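Local coordinates for SusD-like protein BACOVA_02651 (Bacteroides ovatus, PDB 5E75), which binds polysaccharide at the bacterial cell surface and probably captures xyloglucan before its transport into the periplasm for degradation, at residues G344-K347 with S351-N354; T261-L266 with E271-V276; S312-K317 with P329-V334. All coordinates share one frame; numbering follows the deposited sequence.

Contact 1. Residues G344-K347 with S351-N354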
ATOM      1  N   GLY A 344     -13.720   2.861  22.122  1.00 14.91           N
ATOM      2  CA  GLY A 344     -13.124   4.072  22.646  1.00 16.68           C
ATOM      3  C   GLY A 344     -11.770   4.420  22.064  1.00 18.20           C
ATOM      4  O   GLY A 344     -11.173   5.418  22.462  1.00 20.40           O
ATOM      5  N   LYS A 345     -11.289   3.624  21.108  1.00 14.40           N
ATOM      6  CA  LYS A 345      -9.905   3.729  20.656  1.00 14.66           C
ATOM      7  C   LYS A 345      -9.712   4.645  19.440  1.00 17.24           C
ATOM      8  O   LYS A 345      -9.056   4.279  18.464  1.00 20.94           O
ATOM      9  CB  LYS A 345      -9.370   2.339  20.314  1.00 15.21           C
ATOM     10  CG  LYS A 345      -9.396   1.327  21.461  1.00 18.21           C
ATOM     11  CD  LYS A 345      -9.002  -0.054  20.965  1.00 18.50           C
ATOM     12  CE  LYS A 345      -8.794  -1.022  22.120  1.00 22.53           C
ATOM     13  NZ  LYS A 345      -8.587  -2.410  21.634  1.00 21.95           N
ATOM     14  N   VAL A 346     -10.302   5.829  19.495  1.00 14.58           N
ATOM     15  CA  VAL A 346     -10.089   6.865  18.488  1.00 13.63           C
ATOM     16  C   VAL A 346      -9.730   8.134  19.252  1.00 13.75           C
ATOM     17  O   VAL A 346     -10.520   8.608  20.067  1.00 14.11           O
ATOM     18  CB  VAL A 346     -11.337   7.116  17.624  1.00 13.22           C
ATOM     19  CG1 VAL A 346     -11.097   8.296  16.671  1.00 12.91           C
ATOM     20  CG2 VAL A 346     -11.732   5.863  16.845  1.00 14.57           C
ATOM     21  N   LYS A 347      -8.538   8.671  19.011  1.00 12.56           N
ATOM     22  CA  LYS A 347      -8.097   9.929  19.607  1.00 13.21           C
ATOM     23  C   LYS A 347      -7.327  10.702  18.558  1.00 13.07           C
ATOM     24  O   LYS A 347      -7.075  10.187  17.467  1.00 12.69           O
ATOM     25  CB  LYS A 347      -7.206   9.682  20.834  1.00 15.95           C
ATOM     26  CG  LYS A 347      -7.960   9.235  22.073  1.00 23.04           C
ATOM     27  CD  LYS A 347      -7.047   9.098  23.288  1.00 33.50           C
ATOM     28  CE  LYS A 347      -7.853   8.989  24.593  1.00 28.21           C
ATOM     29  NZ  LYS A 347      -8.310  10.306  25.205  1.00 31.72           N
ATOM     30  N   SER A 351      -5.457   6.150  15.379  1.00 11.28           N
ATOM     31  CA  SER A 351      -6.454   5.300  14.741  1.00 11.20           C
ATOM     32  C   SER A 351      -6.296   3.863  15.210  1.00 12.49           C
ATOM     33  O   SER A 351      -5.170   3.387  15.341  1.00 11.34           O
ATOM     34  CB  SER A 351      -6.259   5.306  13.227  1.00 10.74           C
ATOM     35  OG  SER A 351      -7.082   4.327  12.624  1.00 11.86           O
ATOM     36  N   PRO A 352      -7.413   3.159  15.416  1.00 11.44           N
ATOM     37  CA  PRO A 352      -7.379   1.751  15.819  1.00 13.70           C
ATOM     38  C   PRO A 352      -7.209   0.770  14.652  1.00 12.17           C
ATOM     39  O   PRO A 352      -7.116  -0.438  14.874  1.00 13.15           O
ATOM     40  CB  PRO A 352      -8.755   1.565  16.458  1.00 16.24           C
ATOM     41  CG  PRO A 352      -9.629   2.438  15.684  1.00 16.03           C
ATOM     42  CD  PRO A 352      -8.795   3.670  15.373  1.00 12.99           C
ATOM     43  N   LEU A 353      -7.163   1.267  13.425  1.00 11.74           N
ATOM     44  CA  LEU A 353      -7.040   0.380  12.284  1.00 10.52           C
ATOM     45  C   LEU A 353      -5.618  -0.079  12.058  1.00 10.59           C
ATOM     46  O   LEU A 353      -4.662   0.697  12.187  1.00 11.58           O
ATOM     47  CB  LEU A 353      -7.531   1.087  11.024  1.00 12.15           C
ATOM     48  CG  LEU A 353      -8.973   1.573  11.086  1.00 12.93           C
ATOM     49  CD1 LEU A 353      -9.266   2.383   9.854  1.00 13.44           C
ATOM     50  CD2 LEU A 353      -9.948   0.416  11.195  1.00 14.97           C
ATOM     51  N   ASN A 354      -5.470  -1.354  11.715  1.00 10.08           N
ATOM     52  CA  ASN A 354      -4.198  -1.822  11.205  1.00 10.41           C
ATOM     53  C   ASN A 354      -3.917  -1.201   9.836  1.00 10.90           C
ATOM     54  O   ASN A 354      -4.846  -0.684   9.175  1.00 12.36           O
ATOM     55  CB  ASN A 354      -4.202  -3.349  11.072  1.00 10.69           C
ATOM     56  CG  ASN A 354      -4.025  -4.062  12.396  1.00 10.50           C
ATOM     57  OD1 ASN A 354      -3.667  -3.458  13.409  1.00 10.51           O
ATOM     58  ND2 ASN A 354      -4.272  -5.356  12.388  1.00 11.19           N
TER
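Lys345 faces Pro352 with CA atoms 5.8 Å apart, and the CA of Val346 is nearest that of Ser351, at 5.4 Å, in the loop ahead of strand 355-359. Lys345 is the centre of an inverse gamma turn, closed by a weak bond from Val346 N to Gly344 O. In the other arm Ser351 makes an ST turn: its OG accepts the backbone N of Leu353 at 3.2 Å and is nearly in line with the N-H (168°). Pro352 is the middle residue of this turn. The carbonyl O of Lys345 lies against three of its ring carbons, nearest to Pro352 CD at 3.2 Å. Val346 adds one branch: chi1 of 175° sets CG1 anti to the backbone N and CG2 beside it, and CG2 meets Pro352 CD at 3.9 Å. Of the Lys345 side chain, CB is what meets the ring, 4.0 Å from Pro352 CB; the extended chain beyond leads away and gives its ammonium to the hydroxyl of Tyr236. The arms meet without hydrogen bonds, through carbon-carbon packing and a carbonyl oxygen set against ring carbons. That oxygen is buried without a hydrogen-bond partner, and proline has only C-H groups to set against it.

Contact 2. Residues T261-L266 with E271-V276; sequences TLLSDL and EVTGGV
A type I' beta turn, Thr273 to Val276, presents its end residues to Leu263 on the short helix 263-266, within the SusD-family part of the chain. The backbone bond from Val276 N to Thr273 O, 3.2 Å, closes the turn, and Gly274 and Gly275 supply the positive phi angles at its corners. Leu263 has CG anti to its own N (chi1 -169°), which carries the isobutyl end toward the turn, and CD1 meets Val276 CG1 at 4.0 Å, the side chains crossing at about a right angle. The same CD1 lies 4.2 Å from Thr273 CG2, so a single leucine methyl touches both ends of the turn. Thr273 divides its branches: the methyl faces the helix, while OG1 turns back to the Val276 carbonyl. A valine in its place would keep apolar bulk toward Leu263 but would probably leave Val276 O without its hydroxyl donor. Next to Leu263, Ser264 OG bonds to Asn277 O and Met349 N, tying the helix to the chain beyond the turn. Thr273 OG1 donates to Val276 O at 2.7 Å, in the carbonyl plane and on a lone pair, with a C=O...O angle of 125°.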
ATOM      1  N   THR A 261      -0.740   6.935  13.609  1.00 10.96           N
ATOM      2  CA  THR A 261      -0.938   8.362  13.825  1.00 12.91           C
ATOM      3  C   THR A 261      -1.630   9.112  12.684  1.00 16.02           C
ATOM      4  O   THR A 261      -1.686  10.341  12.709  1.00 17.63           O
ATOM      5  CB  THR A 261       0.394   9.070  14.161  1.00 15.94           C
ATOM      6  OG1 THR A 261       1.341   8.868  13.113  1.00 16.71           O
ATOM      7  CG2 THR A 261       0.961   8.527  15.417  1.00 15.79           C
ATOM      8  N   LEU A 262      -2.207   8.389  11.732  1.00 11.38           N
ATOM      9  CA  LEU A 262      -2.759   8.994  10.516  1.00 12.07           C
ATOM     10  C   LEU A 262      -4.164   9.567  10.654  1.00 13.60           C
ATOM     11  O   LEU A 262      -4.602  10.263   9.742  1.00 12.87           O
ATOM     12  CB  LEU A 262      -2.774   7.965   9.399  1.00 14.56           C
ATOM     13  CG  LEU A 262      -1.402   7.555   8.843  1.00 14.42           C
ATOM     14  CD1 LEU A 262      -1.575   6.414   7.843  1.00 16.68           C
ATOM     15  CD2 LEU A 262      -0.661   8.750   8.233  1.00 15.66           C
ATOM     16  N   LEU A 263      -4.867   9.278  11.748  1.00 11.59           N
ATOM     17  CA  LEU A 263      -6.303   9.580  11.875  1.00 13.25           C
ATOM     18  C   LEU A 263      -6.642  11.013  11.473  1.00 12.92           C
ATOM     19  O   LEU A 263      -7.548  11.259  10.663  1.00 13.53           O
ATOM     20  CB  LEU A 263      -6.778   9.287  13.313  1.00 14.81           C
ATOM     21  CG  LEU A 263      -8.266   9.251  13.727  1.00 18.32           C
ATOM     22  CD1 LEU A 263      -8.871  10.630  13.915  1.00 19.88           C
ATOM     23  CD2 LEU A 263      -9.077   8.457  12.733  1.00 19.73           C
ATOM     24  N   SER A 264      -5.914  11.963  12.040  1.00 12.36           N
ATOM     25  CA  SER A 264      -6.257  13.366  11.885  1.00 14.19           C
ATOM     26  C   SER A 264      -5.895  13.914  10.504  1.00 14.92           C
ATOM     27  O   SER A 264      -6.498  14.891  10.034  1.00 15.46           O
ATOM     28  CB  SER A 264      -5.580  14.178  12.988  1.00 13.65           C
ATOM     29  OG  SER A 264      -6.048  13.777  14.266  1.00 15.07           O
ATOM     30  N   ASP A 265      -4.929  13.289   9.840  1.00 14.14           N
ATOM     31  CA  ASP A 265      -4.525  13.709   8.503  1.00 14.78           C
ATOM     32  C   ASP A 265      -5.428  13.135   7.407  1.00 13.72           C
ATOM     33  O   ASP A 265      -5.409  13.630   6.287  1.00 14.62           O
ATOM     34  CB  ASP A 265      -3.068  13.330   8.243  1.00 16.51           C
ATOM     35  CG  ASP A 265      -2.092  14.233   8.998  1.00 19.41           C
ATOM     36  OD1 ASP A 265      -1.964  15.417   8.631  1.00 26.89           O
ATOM     37  OD2 ASP A 265      -1.457  13.762   9.948  1.00 25.93           O
ATOM     38  N   LEU A 266      -6.208  12.110   7.742  1.00 10.10           N
ATOM     39  CA  LEU A 266      -7.127  11.477   6.796  1.00 10.21           C
ATOM     40  C   LEU A 266      -8.561  11.989   6.952  1.00 11.29           C
ATOM     41  O   LEU A 266      -9.272  12.173   5.967  1.00 11.09           O
ATOM     42  CB  LEU A 266      -7.120   9.959   6.969  1.00 10.68           C
ATOM     43  CG  LEU A 266      -5.779   9.239   6.752  1.00 10.59           C
ATOM     44  CD1 LEU A 266      -5.939   7.749   7.012  1.00 12.58           C
ATOM     45  CD2 LEU A 266      -5.243   9.487   5.352  1.00 12.36           C
ATOM     46  N   GLU A 271     -17.223  15.657  12.334  1.00 12.14           N
ATOM     47  CA  GLU A 271     -18.503  14.982  12.204  1.00 13.34           C
ATOM     48  C   GLU A 271     -18.358  13.477  11.936  1.00 14.71           C
ATOM     49  O   GLU A 271     -19.320  12.731  12.125  1.00 16.28           O
ATOM     50  CB  GLU A 271     -19.347  15.644  11.113  1.00 15.46           C
ATOM     51  CG  GLU A 271     -18.903  15.362   9.686  1.00 16.03           C
ATOM     52  CD  GLU A 271     -19.383  16.414   8.681  1.00 17.04           C
ATOM     53  OE1 GLU A 271     -18.986  17.597   8.809  1.00 20.29           O
ATOM     54  OE2 GLU A 271     -20.151  16.070   7.756  1.00 17.71           O
ATOM     55  N   VAL A 272     -17.172  13.041  11.499  1.00 12.48           N
ATOM     56  CA  VAL A 272     -16.912  11.609  11.275  1.00 11.47           C
ATOM     57  C   VAL A 272     -15.817  11.056  12.186  1.00 13.90           C
ATOM     58  O   VAL A 272     -15.290   9.975  11.943  1.00 13.83           O
ATOM     59  CB  VAL A 272     -16.598  11.288   9.782  1.00 12.23           C
ATOM     60  CG1 VAL A 272     -17.823  11.601   8.925  1.00 10.10           C
ATOM     61  CG2 VAL A 272     -15.361  12.041   9.288  1.00 11.31           C
ATOM     62  N   THR A 273     -15.490  11.793  13.245  1.00 11.60           N
ATOM     63  CA  THR A 273     -14.527  11.325  14.236  1.00 11.75           C
ATOM     64  C   THR A 273     -15.067  11.421  15.663  1.00 12.13           C
ATOM     65  O   THR A 273     -14.300  11.300  16.617  1.00 13.51           O
ATOM     66  CB  THR A 273     -13.242  12.161  14.217  1.00 11.90           C
ATOM     67  OG1 THR A 273     -13.582  13.493  14.616  1.00 12.10           O
ATOM     68  CG2 THR A 273     -12.588  12.172  12.849  1.00 12.74           C
ATOM     69  N   GLY A 274     -16.369  11.640  15.812  1.00 14.81           N
ATOM     70  CA  GLY A 274     -16.953  11.754  17.141  1.00 15.04           C
ATOM     71  C   GLY A 274     -16.432  12.950  17.923  1.00 17.24           C
ATOM     72  O   GLY A 274     -16.405  12.932  19.165  1.00 17.92           O
ATOM     73  N   GLY A 275     -15.986  13.977  17.211  1.00 14.23           N
ATOM     74  CA  GLY A 275     -15.478  15.180  17.846  1.00 15.04           C
ATOM     75  C   GLY A 275     -13.969  15.243  17.998  1.00 14.04           C
ATOM     76  O   GLY A 275     -13.425  16.257  18.419  1.00 14.56           O
ATOM     77  N   VAL A 276     -13.275  14.159  17.665  1.00 13.45           N
ATOM     78  CA  VAL A 276     -11.819  14.120  17.747  1.00 13.45           C
ATOM     79  C   VAL A 276     -11.192  15.048  16.689  1.00 12.95           C
ATOM     80  O   VAL A 276     -11.609  15.046  15.529  1.00 12.50           O
ATOM     81  CB  VAL A 276     -11.328  12.667  17.569  1.00 14.24           C
ATOM     82  CG1 VAL A 276      -9.830  12.614  17.274  1.00 14.57           C
ATOM     83  CG2 VAL A 276     -11.678  11.844  18.808  1.00 14.08           C
TER

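Contact 3. Residues S312-K317 with P329-V334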
ATOM      1  N   SER A 312     -24.185   3.224   7.831  1.00 11.97           N
ATOM      2  CA  SER A 312     -24.883   2.810   9.048  1.00 13.88           C
ATOM      3  C   SER A 312     -23.949   2.661  10.233  1.00 14.92           C
ATOM      4  O   SER A 312     -24.392   2.701  11.386  1.00 14.99           O
ATOM      5  CB  SER A 312     -25.594   1.488   8.814  1.00 18.66           C
ATOM      6  OG  SER A 312     -24.662   0.487   8.481  1.00 17.84           O
ATOM      7  N   TYR A 313     -22.654   2.527   9.948  1.00 12.21           N
ATOM      8  CA  TYR A 313     -21.658   2.143  10.948  1.00 12.45           C
ATOM      9  C   TYR A 313     -20.742   3.298  11.378  1.00 11.69           C
ATOM     10  O   TYR A 313     -19.773   3.094  12.124  1.00 11.64           O
ATOM     11  CB  TYR A 313     -20.844   0.953  10.417  1.00 11.61           C
ATOM     12  CG  TYR A 313     -20.089   1.193   9.119  1.00 10.83           C
ATOM     13  CD1 TYR A 313     -20.673   0.942   7.883  1.00 12.40           C
ATOM     14  CD2 TYR A 313     -18.778   1.629   9.138  1.00 11.73           C
ATOM     15  CE1 TYR A 313     -19.975   1.148   6.694  1.00 11.06           C
ATOM     16  CE2 TYR A 313     -18.078   1.846   7.961  1.00 11.20           C
ATOM     17  CZ  TYR A 313     -18.679   1.605   6.743  1.00 10.55           C
ATOM     18  OH  TYR A 313     -17.949   1.807   5.583  1.00 10.81           O
ATOM     19  N   ILE A 314     -21.073   4.501  10.906  1.00 12.26           N
ATOM     20  CA  ILE A 314     -20.428   5.738  11.319  1.00 12.27           C
ATOM     21  C   ILE A 314     -21.512   6.601  11.979  1.00 12.85           C
ATOM     22  O   ILE A 314     -22.631   6.640  11.486  1.00 13.69           O
ATOM     23  CB  ILE A 314     -19.826   6.484  10.093  1.00 13.30           C
ATOM     24  CG1 ILE A 314     -18.808   5.600   9.351  1.00 15.29           C
ATOM     25  CG2 ILE A 314     -19.194   7.810  10.518  1.00 15.71           C
ATOM     26  CD1 ILE A 314     -17.561   5.254  10.167  1.00 14.39           C
ATOM     27  N   CYS A 315     -21.185   7.263  13.091  1.00 12.69           N
ATOM     28  CA  CYS A 315     -22.172   8.023  13.867  1.00 14.24           C
ATOM     29  C   CYS A 315     -23.342   7.128  14.229  1.00 14.18           C
ATOM     30  O   CYS A 315     -24.511   7.492  14.040  1.00 14.09           O
ATOM     31  CB  CYS A 315     -22.680   9.236  13.094  1.00 13.82           C
ATOM     32  SG  CYS A 315     -21.365  10.337  12.613  1.00 16.14           S
ATOM     33  N   ILE A 316     -23.023   5.961  14.766  1.00 14.18           N
ATOM     34  CA  ILE A 316     -24.026   4.940  15.061  1.00 14.13           C
ATOM     35  C   ILE A 316     -25.061   5.448  16.076  1.00 17.35           C
ATOM     36  O   ILE A 316     -26.247   5.134  15.951  1.00 19.01           O
ATOM     37  CB  ILE A 316     -23.368   3.645  15.590  1.00 16.25           C
ATOM     38  CG1 ILE A 316     -22.478   2.998  14.512  1.00 15.51           C
ATOM     39  CG2 ILE A 316     -24.420   2.649  16.063  1.00 22.77           C
ATOM     40  CD1 ILE A 316     -21.646   1.824  15.014  1.00 16.02           C
ATOM     41  N   LYS A 317     -24.612   6.239  17.048  1.00 17.10           N
ATOM     42  CA  LYS A 317     -25.505   6.812  18.067  1.00 19.86           C
ATOM     43  C   LYS A 317     -26.450   7.875  17.522  1.00 20.30           C
ATOM     44  O   LYS A 317     -27.391   8.273  18.214  1.00 22.51           O
ATOM     45  CB  LYS A 317     -24.698   7.449  19.197  1.00 19.95           C
ATOM     46  CG  LYS A 317     -23.898   6.490  20.037  1.00 32.41           C
ATOM     47  CD  LYS A 317     -23.113   7.234  21.119  1.00 41.06           C
ATOM     48  CE  LYS A 317     -22.190   8.307  20.532  1.00 35.39           C
ATOM     49  NZ  LYS A 317     -21.306   8.895  21.574  1.00 41.70           N
ATOM     50  N   PRO A 329     -14.021  13.527   0.366  1.00  9.15           N
ATOM     51  CA  PRO A 329     -13.029  13.232   1.398  1.00 10.10           C
ATOM     52  C   PRO A 329     -12.861  11.728   1.642  1.00  9.43           C
ATOM     53  O   PRO A 329     -13.707  10.896   1.285  1.00  9.14           O
ATOM     54  CB  PRO A 329     -13.582  13.962   2.626  1.00  9.56           C
ATOM     55  CG  PRO A 329     -15.073  14.096   2.392  1.00 11.05           C
ATOM     56  CD  PRO A 329     -15.213  14.224   0.903  1.00  8.75           C
ATOM     57  N   ILE A 330     -11.746  11.397   2.271  1.00  9.72           N
ATOM     58  CA  ILE A 330     -11.369  10.015   2.497  1.00  9.15           C
ATOM     59  C   ILE A 330     -12.333   9.337   3.490  1.00  9.11           C
ATOM     60  O   ILE A 330     -12.616   9.873   4.565  1.00 10.12           O
ATOM     61  CB  ILE A 330      -9.915   9.936   3.012  1.00  9.52           C
ATOM     62  CG1 ILE A 330      -8.922  10.504   1.985  1.00 10.60           C
ATOM     63  CG2 ILE A 330      -9.547   8.505   3.387  1.00  9.47           C
ATOM     64  CD1 ILE A 330      -7.548  10.772   2.552  1.00 13.29           C
ATOM     65  N   LYS A 331     -12.792   8.134   3.146  1.00  8.93           N
ATOM     66  CA  LYS A 331     -13.489   7.250   4.081  1.00  8.08           C
ATOM     67  C   LYS A 331     -12.597   6.115   4.584  1.00  9.21           C
ATOM     68  O   LYS A 331     -12.614   5.786   5.766  1.00  9.35           O
ATOM     69  CB  LYS A 331     -14.767   6.666   3.461  1.00 10.20           C
ATOM     70  CG  LYS A 331     -15.413   5.516   4.289  1.00  9.27           C
ATOM     71  CD  LYS A 331     -15.909   5.960   5.656  1.00  9.78           C
ATOM     72  CE  LYS A 331     -16.111   4.776   6.597  1.00 11.74           C
ATOM     73  NZ  LYS A 331     -14.810   4.190   7.002  1.00 10.90           N
ATOM     74  N   LYS A 332     -11.818   5.495   3.707  1.00  8.40           N
ATOM     75  CA  LYS A 332     -10.947   4.404   4.125  1.00  8.76           C
ATOM     76  C   LYS A 332      -9.817   4.895   5.007  1.00  7.99           C
ATOM     77  O   LYS A 332      -9.023   5.727   4.587  1.00  9.83           O
ATOM     78  CB  LYS A 332     -10.382   3.683   2.915  1.00  8.13           C
ATOM     79  CG  LYS A 332      -9.664   2.396   3.281  1.00  9.27           C
ATOM     80  CD  LYS A 332      -9.143   1.629   2.058  1.00  9.26           C
ATOM     81  CE  LYS A 332     -10.245   1.099   1.161  1.00  8.62           C
ATOM     82  NZ  LYS A 332      -9.669   0.412  -0.052  1.00  9.21           N
ATOM     83  N   GLY A 333      -9.741   4.368   6.230  1.00  8.48           N
ATOM     84  CA  GLY A 333      -8.824   4.880   7.237  1.00  9.69           C
ATOM     85  C   GLY A 333      -9.479   5.844   8.217  1.00  8.74           C
ATOM     86  O   GLY A 333      -8.813   6.334   9.133  1.00 10.22           O
ATOM     87  N   VAL A 334     -10.771   6.107   8.036  1.00  9.20           N
ATOM     88  CA  VAL A 334     -11.534   7.026   8.880  1.00  9.24           C
ATOM     89  C   VAL A 334     -12.646   6.163   9.480  1.00  9.36           C
ATOM     90  O   VAL A 334     -13.710   5.984   8.881  1.00 10.49           O
ATOM     91  CB  VAL A 334     -12.077   8.192   8.026  1.00  9.12           C
ATOM     92  CG1 VAL A 334     -12.981   9.113   8.854  1.00 11.09           C
ATOM     93  CG2 VAL A 334     -10.928   8.972   7.451  1.00  9.65           C
TER
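Tyr313 and Ile314 both converge on the far end of Lys331, the phenol approaching it from the opposite direction and the isoleucine meeting it tip to tip. The contact joins the loop between strands 310-311 and 321-322 to the loop after strand 321-322, so the two loops flanking that strand meet. The lysine chain is anti to the backbone N at its first torsion (chi1 169°) and bends at chi2 and chi4; the second bend turns the ammonium back toward its own backbone, leaving the CE methylene foremost. That carbon does most of the touching. It lies 3.6 Å from Tyr313 OH and 3.8 Å from Tyr313 CE2, placed obliquely to the ring. On the isoleucine it meets the end of the longer branch, 3.9 Å from Ile314 CD1, with Ile314 CG1 equally near. The same CD1 methyl reaches on to Val334 O at 4.1 Å. Lys331 NZ, meanwhile, donates to Val334 O at 2.8 Å, from above the carbonyl plane (41° out of it). This bond spans the ends of the type II beta turn from Lys331 to Val334, which is also closed by Val334 N to Lys331 O at 2.9 Å; Gly333 occupies its positive-phi corner. Around the contact, Tyr321 of strand 321-322 packs on Ile314, and Phe305 touches the lysine. The Tyr313 ring also makes a cation-pi contact with Lys235. Lys331 thus meets the other loop mainly through CE, with the ammonium a little farther from the ring. Its charge would be expected to polarise the Val334 carbonyl.

Along the chain contact 2 comes first, then contact 3, then contact 1; the three touch one another pairwise on the same side of the chain's centre. Centres of contacts 1 and 2 are about 9 Å apart, those of 2 and 3 about 10 Å, those of 1 and 3 about 12 Å. Val276 of contact 2 packs on 344-347, its CG1 being 3.4 Å from Lys347 C. Contact 2 meets contact 3 through Val272 CG2 and Val334 CG1, 3.8 Å apart, and through Leu266, which lies against Ile330 and Gly333. Contacts 1 and 3 join where Leu353 CD1 comes within 3.6 Å of Gly333 CA. All of these joins are packing contacts.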